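Beta-1,3-glucosyltransferase (Paecilomyces sp. J18, PDB 5JVV) is a carbohydrate-active enzyme whose chain folds as a curved beta sandwich, as in the jelly-roll members of glycoside hydrolase family 16. Local coordinates at residues P102-V107 / Q239-D244; G115-I120 / M131-K136; I87-H92 / F200-I205. All blocks are in the same frame, centred on the assembly; numbering follows the deposited sequence.

In the fold
The contacts span the two packed sheets of a beta sandwich. Contacts 1 and 2 share the mixed sheet. Their centres are about 10 Å apart, and strands 100-107 and 116-121 are antiparallel neighbours there. Contact 3 belongs to the other, antiparallel sheet, with its centre about 17 Å from that of contact 1 and about 21 Å from that of contact 2. Along the chain 87-92 comes first, then 102-107, 115-120, 131-136, 200-205 and 239-244. Contact 2 is therefore a local hairpin, while contacts 1 and 3 join distant parts of the chain and interleave. Ala-88 packs on Phe-104, and Ile-90 on Phe-243 and Ile-120, so the sheets meet in one apolar core.

Contact 1 of 3, residues P102-V107 / Q239-D244; sequences PAFWTV and QKLVFD
Strands 102-107 and 240-244 lie antiparallel in one sheet, and their side chains pack alongside one another on both faces. Ala-103 with Asp-244, Trp-105 with Val-242 and Val-107 with Lys-240 are the hydrogen-bonded pairs. On one face the largest bump is a pair of rings. Phe-104 and Phe-243 form an offset stack with planes 4° apart and centroids 4.3 Å apart. Their rims overlap, with Phe-104 CE1 3.5 Å from Phe-243 CZ. Phe-104 has CG anti to its backbone N, Phe-243 to its carbonyl carbon. Beyond them the CG2 methyl of Thr-106 sits 3.6 Å from Leu-241 CD2. The hydroxyl of Thr-106 turns aside to Gln-239, whose chain is bent at chi2. OG1 donates to Gln-239 OE1 at 2.9 Å, in the carbonyl plane and on a lone pair.

The other face carries Ala-103, Trp-105, Val-107, Lys-240, Val-242 and Asp-244. Val-242 is the knob, wedged between two neighbours. Its CB lies over the five-membered ring of Trp-105, a CH-pi contact of 3.8 Å to the centroid. Its CG2 branch meets Val-107 CG1 at 3.9 Å, and Lys-240 CE comes 4.0 Å from Val-107 CG1. The indole edge reaches across to Asp-244, where NE1 donates to OD1 at 2.9 Å from above the carboxylate plane, 32° out of it.

Strand 289-297 of the opposing sheet packs on the phenylalanine face. That face is thus mainly apolar core. The other holds a buried carboxylate whose negative charge the indole N-H would probably favour; Arg-74 lies against Asp-244, and a positive charge there could add to it.

Contact 2 of 3, residues G115-I120 / M131-K136; sequences GEIDII and MVLHTK
The imidazole of His-134 is met at its edge. Glu-116 runs alongside it and brings CG to 3.6 Å from His-134 CD2, with carboxylate and ring planes 64° apart. A water lies in the ring plane, 2.8 Å from His-134 NE2. The same water donates to Asp-118 OD2 at 2.6 Å and so couples the two side chains. The Glu-116 carboxylate is held through OE2 by the indole N-H of Trp-111. Its OE1 is 2.6 Å from Asp-118 OD1, so the two acids probably shift each other's ionisation. Asp-118 OD2 also rests 3.5 Å from Val-132 CB.

These acids belong to the Glu-Ile-Asp-Ile-Ile-Glu sequence, a signature of glycoside hydrolase family 16. Ile-119 and Ile-120 form a classic beta bulge opposite Phe-104, and Glu-121 follows with a carboxylate close to that of Asp-118. The hairpin itself is antiparallel. Glu-116 with His-134 and Asp-118 with Val-132 are its hydrogen-bonded pairs, and Asp-118 N to Val-132 O is short at 2.7 Å, nearly along the C=O axis.

On the other face Ile-117 CG2 meets Leu-133 CD1 at 3.8 Å. Both side chains rest on Ile-195 of strand 195-201 in the opposing sheet.

Contact 3 of 3, residues I87-H92 / F200-I205; sequences IADIKH and FPRSAI
Arg-202 grips the carboxylate of Asp-89 end-on with two nitrogens, making a salt bridge. NH1 donates to Asp-89 OD1 at 2.7 Å, and NH2 donates to Asp-89 OD2 at 3.0 Å. NH2 meets OD2 on its syn lone pair and gives OD1 a second, weak bond. NH1 comes to OD1 from above the carboxylate plane. Both oxygens still lie close to the guanidinium plane.

Asp-89 holds CG anti to its backbone N (chi1 -179°). Arg-202 starts the same way, then bends at chi2 and chi3 so that its side chain crosses that of Asp-89 at about a right angle while the two flat ends stay roughly parallel, 26° apart. Ile-205 adds a looser apolar flank, with CD1 4.4 Å from Asp-89 OD2.

A second shell braces both partners. Asn-292 ND2 also hydrogen-bonds Asp-89 OD1, and Arg-202 NE hydrogen-bonds the carbonyl of Gly-182. Arg-202 sits in a type II beta turn from Pro-201 to Ala-204, closed by Ala-204 N to Pro-201 O at 2.9 Å. The turn begins at the end of strand 195-201, and the salt bridge ties it to strand 84-90, which is itself paired with strands 184-190 and 289-297, while helix 207-210 packs against Ile-87, Phe-200 and Ile-205.

Contact 1 of 3, residues P102-V107 / Q239-D244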
loop_
_atom_site.group_PDB
_atom_site.type_symbol
_atom_site.label_atom_id
_atom_site.label_comp_id
_atom_site.label_asym_id
_atom_site.label_seq_id
_atom_site.Cartn_x
_atom_site.Cartn_y
_atom_site.Cartn_z
ATOM N N PRO A 102 -4.153 1.723 -5.030
ATOM C CA PRO A 102 -3.615 0.608 -4.252
ATOM C C PRO A 102 -2.946 1.089 -2.967
ATOM O O PRO A 102 -2.457 2.229 -2.893
ATOM C CB PRO A 102 -2.551 0.040 -5.187
ATOM C CG PRO A 102 -1.999 1.271 -5.870
ATOM C CD PRO A 102 -3.218 2.159 -6.086
ATOM N N ALA A 103 -2.908 0.219 -1.963
ATOM C CA ALA A 103 -2.202 0.553 -0.725
ATOM C C ALA A 103 -1.742 -0.672 0.034
ATOM O O ALA A 103 -2.462 -1.662 0.137
ATOM C CB ALA A 103 -3.084 1.420 0.168
ATOM N N PHE A 104 -0.509 -0.589 0.529
ATOM C CA PHE A 104 0.021 -1.503 1.532
ATOM C C PHE A 104 0.247 -0.623 2.750
ATOM O O PHE A 104 1.041 0.316 2.711
ATOM C CB PHE A 104 1.336 -2.139 1.053
ATOM C CG PHE A 104 2.051 -2.956 2.105
ATOM C CD1 PHE A 104 1.340 -3.733 3.025
ATOM C CD2 PHE A 104 3.446 -2.989 2.141
ATOM C CE1 PHE A 104 2.012 -4.503 3.978
ATOM C CE2 PHE A 104 4.131 -3.744 3.102
ATOM C CZ PHE A 104 3.405 -4.508 4.018
ATOM N N TRP A 105 -0.481 -0.889 3.827
ATOM C CA TRP A 105 -0.510 0.050 4.936
ATOM C C TRP A 105 -0.866 -0.643 6.246
ATOM O O TRP A 105 -1.100 -1.848 6.265
ATOM C CB TRP A 105 -1.467 1.210 4.617
ATOM C CG TRP A 105 -2.904 0.825 4.400
ATOM C CD1 TRP A 105 -3.418 0.045 3.396
ATOM C CD2 TRP A 105 -4.017 1.245 5.196
ATOM N NE1 TRP A 105 -4.792 -0.039 3.528
ATOM C CE2 TRP A 105 -5.178 0.682 4.629
ATOM C CE3 TRP A 105 -4.143 2.052 6.333
ATOM C CZ2 TRP A 105 -6.455 0.895 5.167
ATOM C CZ3 TRP A 105 -5.408 2.257 6.868
ATOM C CH2 TRP A 105 -6.544 1.681 6.287
ATOM N N THR A 106 -0.869 0.113 7.341
ATOM C CA THR A 106 -1.177 -0.457 8.651
ATOM C C THR A 106 -2.232 0.379 9.348
ATOM O O THR A 106 -2.274 1.597 9.193
ATOM C CB THR A 106 0.082 -0.580 9.563
ATOM O OG1 THR A 106 0.353 0.674 10.206
ATOM C CG2 THR A 106 1.314 -1.046 8.767
ATOM N N VAL A 107 -3.091 -0.281 10.111
ATOM C CA VAL A 107 -4.167 0.432 10.784
ATOM C C VAL A 107 -4.506 -0.213 12.126
ATOM O O VAL A 107 -4.354 -1.423 12.302
ATOM C CB VAL A 107 -5.414 0.490 9.877
ATOM C CG1 VAL A 107 -6.083 -0.866 9.778
ATOM C CG2 VAL A 107 -6.394 1.558 10.355
ATOM N N GLN A 239 -0.650 -2.925 15.131
ATOM C CA GLN A 239 -1.309 -2.585 13.869
ATOM C C GLN A 239 -1.639 -3.835 13.080
ATOM O O GLN A 239 -0.891 -4.800 13.117
ATOM C CB GLN A 239 -0.369 -1.741 12.994
ATOM C CG GLN A 239 0.053 -0.411 13.604
ATOM C CD GLN A 239 -1.043 0.620 13.534
ATOM O OE1 GLN A 239 -1.359 1.135 12.459
ATOM N NE2 GLN A 239 -1.649 0.926 14.684
ATOM N N LYS A 240 -2.741 -3.799 12.346
ATOM C CA LYS A 240 -3.001 -4.808 11.325
ATOM C C LYS A 240 -2.335 -4.361 10.035
ATOM O O LYS A 240 -2.359 -3.171 9.713
ATOM C CB LYS A 240 -4.499 -4.933 11.079
ATOM C CG LYS A 240 -5.269 -5.522 12.242
ATOM C CD LYS A 240 -6.753 -5.574 11.929
ATOM C CE LYS A 240 -7.324 -4.178 11.725
ATOM N NZ LYS A 240 -8.815 -4.153 11.882
ATOM N N LEU A 241 -1.755 -5.310 9.305
ATOM C CA LEU A 241 -1.234 -5.045 7.963
ATOM C C LEU A 241 -2.358 -5.191 6.944
ATOM O O LEU A 241 -3.173 -6.114 7.037
ATOM C CB LEU A 241 -0.107 -6.021 7.628
ATOM C CG LEU A 241 1.119 -5.954 8.543
ATOM C CD1 LEU A 241 2.127 -7.053 8.214
ATOM C CD2 LEU A 241 1.766 -4.595 8.426
ATOM N N VAL A 242 -2.395 -4.290 5.965
ATOM C CA VAL A 242 -3.486 -4.265 4.994
ATOM C C VAL A 242 -2.951 -4.137 3.576
ATOM O O VAL A 242 -2.078 -3.311 3.305
ATOM C CB VAL A 242 -4.447 -3.075 5.246
ATOM C CG1 VAL A 242 -5.643 -3.135 4.289
ATOM C CG2 VAL A 242 -4.929 -3.052 6.699
ATOM N N PHE A 243 -3.468 -4.975 2.681
ATOM C CA PHE A 243 -3.252 -4.804 1.252
ATOM C C PHE A 243 -4.619 -4.571 0.649
ATOM O O PHE A 243 -5.548 -5.338 0.902
ATOM C CB PHE A 243 -2.663 -6.060 0.588
ATOM C CG PHE A 243 -1.212 -6.322 0.898
ATOM C CD1 PHE A 243 -0.202 -5.795 0.094
ATOM C CD2 PHE A 243 -0.850 -7.124 1.980
ATOM C CE1 PHE A 243 1.138 -6.051 0.373
ATOM C CE2 PHE A 243 0.484 -7.385 2.261
ATOM C CZ PHE A 243 1.481 -6.843 1.458
ATOM N N ASP A 244 -4.759 -3.528 -0.159
ATOM C CA ASP A 244 -6.016 -3.344 -0.863
ATOM C C ASP A 244 -5.796 -2.640 -2.187
ATOM O O ASP A 244 -4.713 -2.101 -2.442
ATOM C CB ASP A 244 -7.046 -2.602 0.016
ATOM C CG ASP A 244 -6.753 -1.121 0.151
ATOM O OD1 ASP A 244 -6.606 -0.636 1.298
ATOM O OD2 ASP A 244 -6.694 -0.424 -0.885
#

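Contact 2 of 3, residues G115-I120 / M131-K136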
loop_
_atom_site.group_PDB
_atom_site.type_symbol
_atom_site.label_atom_id
_atom_site.label_comp_id
_atom_site.label_asym_id
_atom_site.label_seq_id
_atom_site.Cartn_x
_atom_site.Cartn_y
_atom_site.Cartn_z
ATOM N N GLY A 115 -4.764 7.362 13.371
ATOM C CA GLY A 115 -3.618 7.488 12.481
ATOM C C GLY A 115 -3.346 6.193 11.733
ATOM O O GLY A 115 -4.088 5.213 11.873
ATOM N N GLU A 116 -2.277 6.185 10.938
ATOM C CA GLU A 116 -1.946 5.024 10.111
ATOM C C GLU A 116 -0.545 5.163 9.532
ATOM O O GLU A 116 0.021 6.264 9.490
ATOM C CB GLU A 116 -2.956 4.878 8.966
ATOM C CG GLU A 116 -2.853 5.965 7.911
ATOM C CD GLU A 116 -4.040 5.990 6.975
ATOM O OE1 GLU A 116 -3.936 5.504 5.824
ATOM O OE2 GLU A 116 -5.101 6.492 7.389
ATOM N N ILE A 117 0.015 4.035 9.093
ATOM C CA ILE A 117 1.289 4.024 8.393
ATOM C C ILE A 117 1.047 3.547 6.967
ATOM O O ILE A 117 0.609 2.419 6.764
ATOM C CB ILE A 117 2.291 3.062 9.061
ATOM C CG1 ILE A 117 2.534 3.452 10.523
ATOM C CG2 ILE A 117 3.609 3.026 8.287
ATOM C CD1 ILE A 117 3.090 2.302 11.341
ATOM N N ASP A 118 1.304 4.400 5.982
ATOM C CA ASP A 118 1.087 4.006 4.586
ATOM C C ASP A 118 2.432 3.714 3.955
ATOM O O ASP A 118 3.224 4.636 3.732
ATOM C CB ASP A 118 0.370 5.115 3.803
ATOM C CG ASP A 118 -0.953 5.514 4.431
ATOM O OD1 ASP A 118 -1.641 4.632 4.972
ATOM O OD2 ASP A 118 -1.292 6.711 4.397
ATOM N N ILE A 119 2.700 2.431 3.698
ATOM C CA ILE A 119 4.009 1.992 3.221
ATOM C C ILE A 119 4.139 2.124 1.703
ATOM O O ILE A 119 5.129 2.676 1.200
ATOM C CB ILE A 119 4.289 0.546 3.649
ATOM C CG1 ILE A 119 4.249 0.441 5.181
ATOM C CG2 ILE A 119 5.657 0.086 3.133
ATOM C CD1 ILE A 119 4.280 -1.004 5.678
ATOM N N ILE A 120 3.140 1.604 0.991
ATOM C CA ILE A 120 2.993 1.809 -0.444
ATOM C C ILE A 120 1.631 2.440 -0.655
ATOM O O ILE A 120 0.611 1.909 -0.198
ATOM C CB ILE A 120 3.033 0.492 -1.236
ATOM C CG1 ILE A 120 4.316 -0.282 -0.942
ATOM C CG2 ILE A 120 2.915 0.781 -2.736
ATOM C CD1 ILE A 120 4.315 -1.694 -1.535
ATOM N N MET A 131 5.010 7.556 0.596
ATOM C CA MET A 131 4.952 7.011 1.947
ATOM C C MET A 131 4.337 8.086 2.821
ATOM O O MET A 131 4.732 9.250 2.737
ATOM C CB MET A 131 6.364 6.688 2.447
ATOM C CG MET A 131 7.048 5.581 1.627
ATOM S SD MET A 131 8.829 5.538 1.863
ATOM C CE MET A 131 9.291 6.971 0.883
ATOM N N VAL A 132 3.363 7.714 3.648
ATOM C CA VAL A 132 2.649 8.702 4.462
ATOM C C VAL A 132 2.444 8.172 5.875
ATOM O O VAL A 132 2.074 7.010 6.051
ATOM C CB VAL A 132 1.240 9.004 3.889
ATOM C CG1 VAL A 132 0.608 10.198 4.614
ATOM C CG2 VAL A 132 1.291 9.273 2.394
ATOM N N LEU A 133 2.684 9.014 6.881
ATOM C CA LEU A 133 2.194 8.711 8.222
ATOM C C LEU A 133 1.149 9.743 8.618
ATOM O O LEU A 133 1.240 10.910 8.227
ATOM C CB LEU A 133 3.326 8.719 9.253
ATOM C CG LEU A 133 3.976 7.377 9.600
ATOM C CD1 LEU A 133 4.569 6.682 8.377
ATOM C CD2 LEU A 133 5.043 7.558 10.680
ATOM N N HIS A 134 0.153 9.299 9.378
ATOM C CA HIS A 134 -0.774 10.199 10.048
ATOM C C HIS A 134 -0.716 9.820 11.511
ATOM O O HIS A 134 -0.849 8.642 11.845
ATOM C CB HIS A 134 -2.208 10.001 9.535
ATOM C CG HIS A 134 -2.378 10.260 8.070
ATOM N ND1 HIS A 134 -2.604 11.519 7.558
ATOM C CD2 HIS A 134 -2.375 9.418 7.010
ATOM C CE1 HIS A 134 -2.728 11.442 6.246
ATOM N NE2 HIS A 134 -2.591 10.179 5.887
ATOM N N THR A 135 -0.507 10.802 12.383
ATOM C CA THR A 135 -0.375 10.528 13.811
ATOM C C THR A 135 -1.405 11.312 14.609
ATOM O O THR A 135 -1.866 12.360 14.157
ATOM C CB THR A 135 1.032 10.899 14.340
ATOM O OG1 THR A 135 1.293 12.293 14.106
ATOM C CG2 THR A 135 2.117 10.071 13.660
ATOM N N LYS A 136 -1.746 10.827 15.804
ATOM C CA LYS A 136 -2.606 11.616 16.704
ATOM C C LYS A 136 -1.842 12.796 17.304
ATOM O O LYS A 136 -2.367 13.913 17.386
ATOM C CB LYS A 136 -3.181 10.745 17.831
ATOM C CG LYS A 136 -4.177 9.680 17.386
ATOM C CD LYS A 136 -4.411 8.620 18.479
ATOM C CE LYS A 136 -5.473 9.051 19.479
ATOM N NZ LYS A 136 -5.718 8.052 20.569
HETATM O O HOH W 1 -2.715 8.678 3.469
#

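Contact 3 of 3, residues I87-H92 / F200-I205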
loop_
_atom_site.group_PDB
_atom_site.type_symbol
_atom_site.label_atom_id
_atom_site.label_comp_id
_atom_site.label_asym_id
_atom_site.label_seq_id
_atom_site.Cartn_x
_atom_site.Cartn_y
_atom_site.Cartn_z
ATOM N N ILE A 87 8.932 -7.326 6.375
ATOM C CA ILE A 87 9.571 -7.474 5.071
ATOM C C ILE A 87 8.562 -8.037 4.090
ATOM O O ILE A 87 8.080 -9.151 4.272
ATOM C CB ILE A 87 10.760 -8.454 5.138
ATOM C CG1 ILE A 87 11.725 -8.047 6.258
ATOM C CG2 ILE A 87 11.465 -8.543 3.778
ATOM C CD1 ILE A 87 12.659 -6.923 5.885
ATOM N N ALA A 88 8.226 -7.268 3.060
ATOM C CA ALA A 88 7.302 -7.744 2.039
ATOM C C ALA A 88 8.005 -7.851 0.698
ATOM O O ALA A 88 8.463 -6.841 0.157
ATOM C CB ALA A 88 6.113 -6.818 1.930
ATOM N N ASP A 89 8.102 -9.071 0.166
ATOM C CA ASP A 89 8.645 -9.265 -1.169
ATOM C C ASP A 89 7.477 -9.279 -2.147
ATOM O O ASP A 89 6.654 -10.196 -2.136
ATOM C CB ASP A 89 9.486 -10.554 -1.233
ATOM C CG ASP A 89 10.102 -10.791 -2.599
ATOM O OD1 ASP A 89 9.449 -10.503 -3.616
ATOM O OD2 ASP A 89 11.246 -11.308 -2.659
ATOM N N ILE A 90 7.402 -8.242 -2.982
ATOM C CA ILE A 90 6.259 -8.024 -3.862
ATOM C C ILE A 90 6.743 -8.028 -5.312
ATOM O O ILE A 90 7.596 -7.224 -5.689
ATOM C CB ILE A 90 5.589 -6.674 -3.520
ATOM C CG1 ILE A 90 5.139 -6.672 -2.055
ATOM C CG2 ILE A 90 4.412 -6.388 -4.450
ATOM C CD1 ILE A 90 4.859 -5.288 -1.489
ATOM N N LYS A 91 6.219 -8.945 -6.117
ATOM C CA LYS A 91 6.625 -9.056 -7.511
ATOM C C LYS A 91 5.917 -8.018 -8.387
ATOM O O LYS A 91 6.478 -7.523 -9.367
ATOM C CB LYS A 91 6.353 -10.476 -8.029
ATOM C CG LYS A 91 6.686 -10.677 -9.504
ATOM C CD LYS A 91 6.151 -11.997 -10.044
ATOM C CE LYS A 91 6.849 -13.198 -9.430
ATOM N NZ LYS A 91 8.295 -13.237 -9.793
ATOM N N HIS A 92 4.684 -7.677 -8.025
ATOM C CA HIS A 92 3.850 -6.823 -8.856
ATOM C C HIS A 92 2.891 -6.088 -7.938
ATOM O O HIS A 92 2.433 -6.646 -6.936
ATOM C CB HIS A 92 3.061 -7.697 -9.846
ATOM C CG HIS A 92 2.421 -6.950 -10.979
ATOM N ND1 HIS A 92 1.199 -6.318 -10.866
ATOM C CD2 HIS A 92 2.799 -6.803 -12.271
ATOM C CE1 HIS A 92 0.869 -5.788 -12.028
ATOM N NE2 HIS A 92 1.824 -6.061 -12.901
ATOM N N PHE A 200 13.850 -1.999 -1.899
ATOM C CA PHE A 200 14.983 -2.646 -2.558
ATOM C C PHE A 200 14.497 -3.260 -3.851
ATOM O O PHE A 200 13.725 -4.221 -3.825
ATOM C CB PHE A 200 15.558 -3.748 -1.679
ATOM C CG PHE A 200 15.908 -3.293 -0.289
ATOM C CD1 PHE A 200 16.961 -2.421 -0.078
ATOM C CD2 PHE A 200 15.188 -3.757 0.809
ATOM C CE1 PHE A 200 17.281 -2.004 1.201
ATOM C CE2 PHE A 200 15.506 -3.359 2.087
ATOM C CZ PHE A 200 16.554 -2.480 2.289
ATOM N N PRO A 201 14.939 -2.710 -4.993
ATOM C CA PRO A 201 14.573 -3.254 -6.305
ATOM C C PRO A 201 15.003 -4.712 -6.429
ATOM O O PRO A 201 15.973 -5.132 -5.785
ATOM C CB PRO A 201 15.386 -2.396 -7.282
ATOM C CG PRO A 201 15.730 -1.155 -6.532
ATOM C CD PRO A 201 15.859 -1.561 -5.100
ATOM N N ARG A 202 14.273 -5.470 -7.238
ATOM C CA ARG A 202 14.608 -6.856 -7.538
ATOM C C ARG A 202 16.070 -6.930 -7.984
ATOM O O ARG A 202 16.562 -6.023 -8.659
ATOM C CB ARG A 202 13.669 -7.373 -8.636
ATOM C CG ARG A 202 13.770 -8.866 -8.941
ATOM C CD ARG A 202 13.273 -9.716 -7.785
ATOM N NE ARG A 202 11.916 -9.333 -7.398
ATOM C CZ ARG A 202 11.339 -9.696 -6.260
ATOM N NH1 ARG A 202 10.107 -9.284 -5.986
ATOM N NH2 ARG A 202 11.994 -10.461 -5.397
ATOM N N SER A 203 16.765 -7.988 -7.574
ATOM C CA SER A 203 18.199 -8.169 -7.857
ATOM C C SER A 203 19.115 -7.182 -7.128
ATOM O O SER A 203 20.310 -7.116 -7.417
ATOM C CB SER A 203 18.498 -8.167 -9.369
ATOM O OG SER A 203 18.455 -6.851 -9.908
ATOM N N ALA A 204 18.557 -6.427 -6.183
ATOM C CA ALA A 204 19.343 -5.513 -5.350
ATOM C C ALA A 204 18.846 -5.558 -3.906
ATOM O O ALA A 204 18.822 -4.550 -3.198
ATOM C CB ALA A 204 19.269 -4.104 -5.891
ATOM N N ILE A 205 18.444 -6.749 -3.486
ATOM C CA ILE A 205 17.922 -6.972 -2.148
ATOM C C ILE A 205 19.069 -7.414 -1.239
ATOM O O ILE A 205 19.842 -8.300 -1.609
ATOM C CB ILE A 205 16.828 -8.058 -2.208
ATOM C CG1 ILE A 205 15.698 -7.615 -3.148
ATOM C CG2 ILE A 205 16.309 -8.403 -0.818
ATOM C CD1 ILE A 205 14.752 -8.733 -3.533
#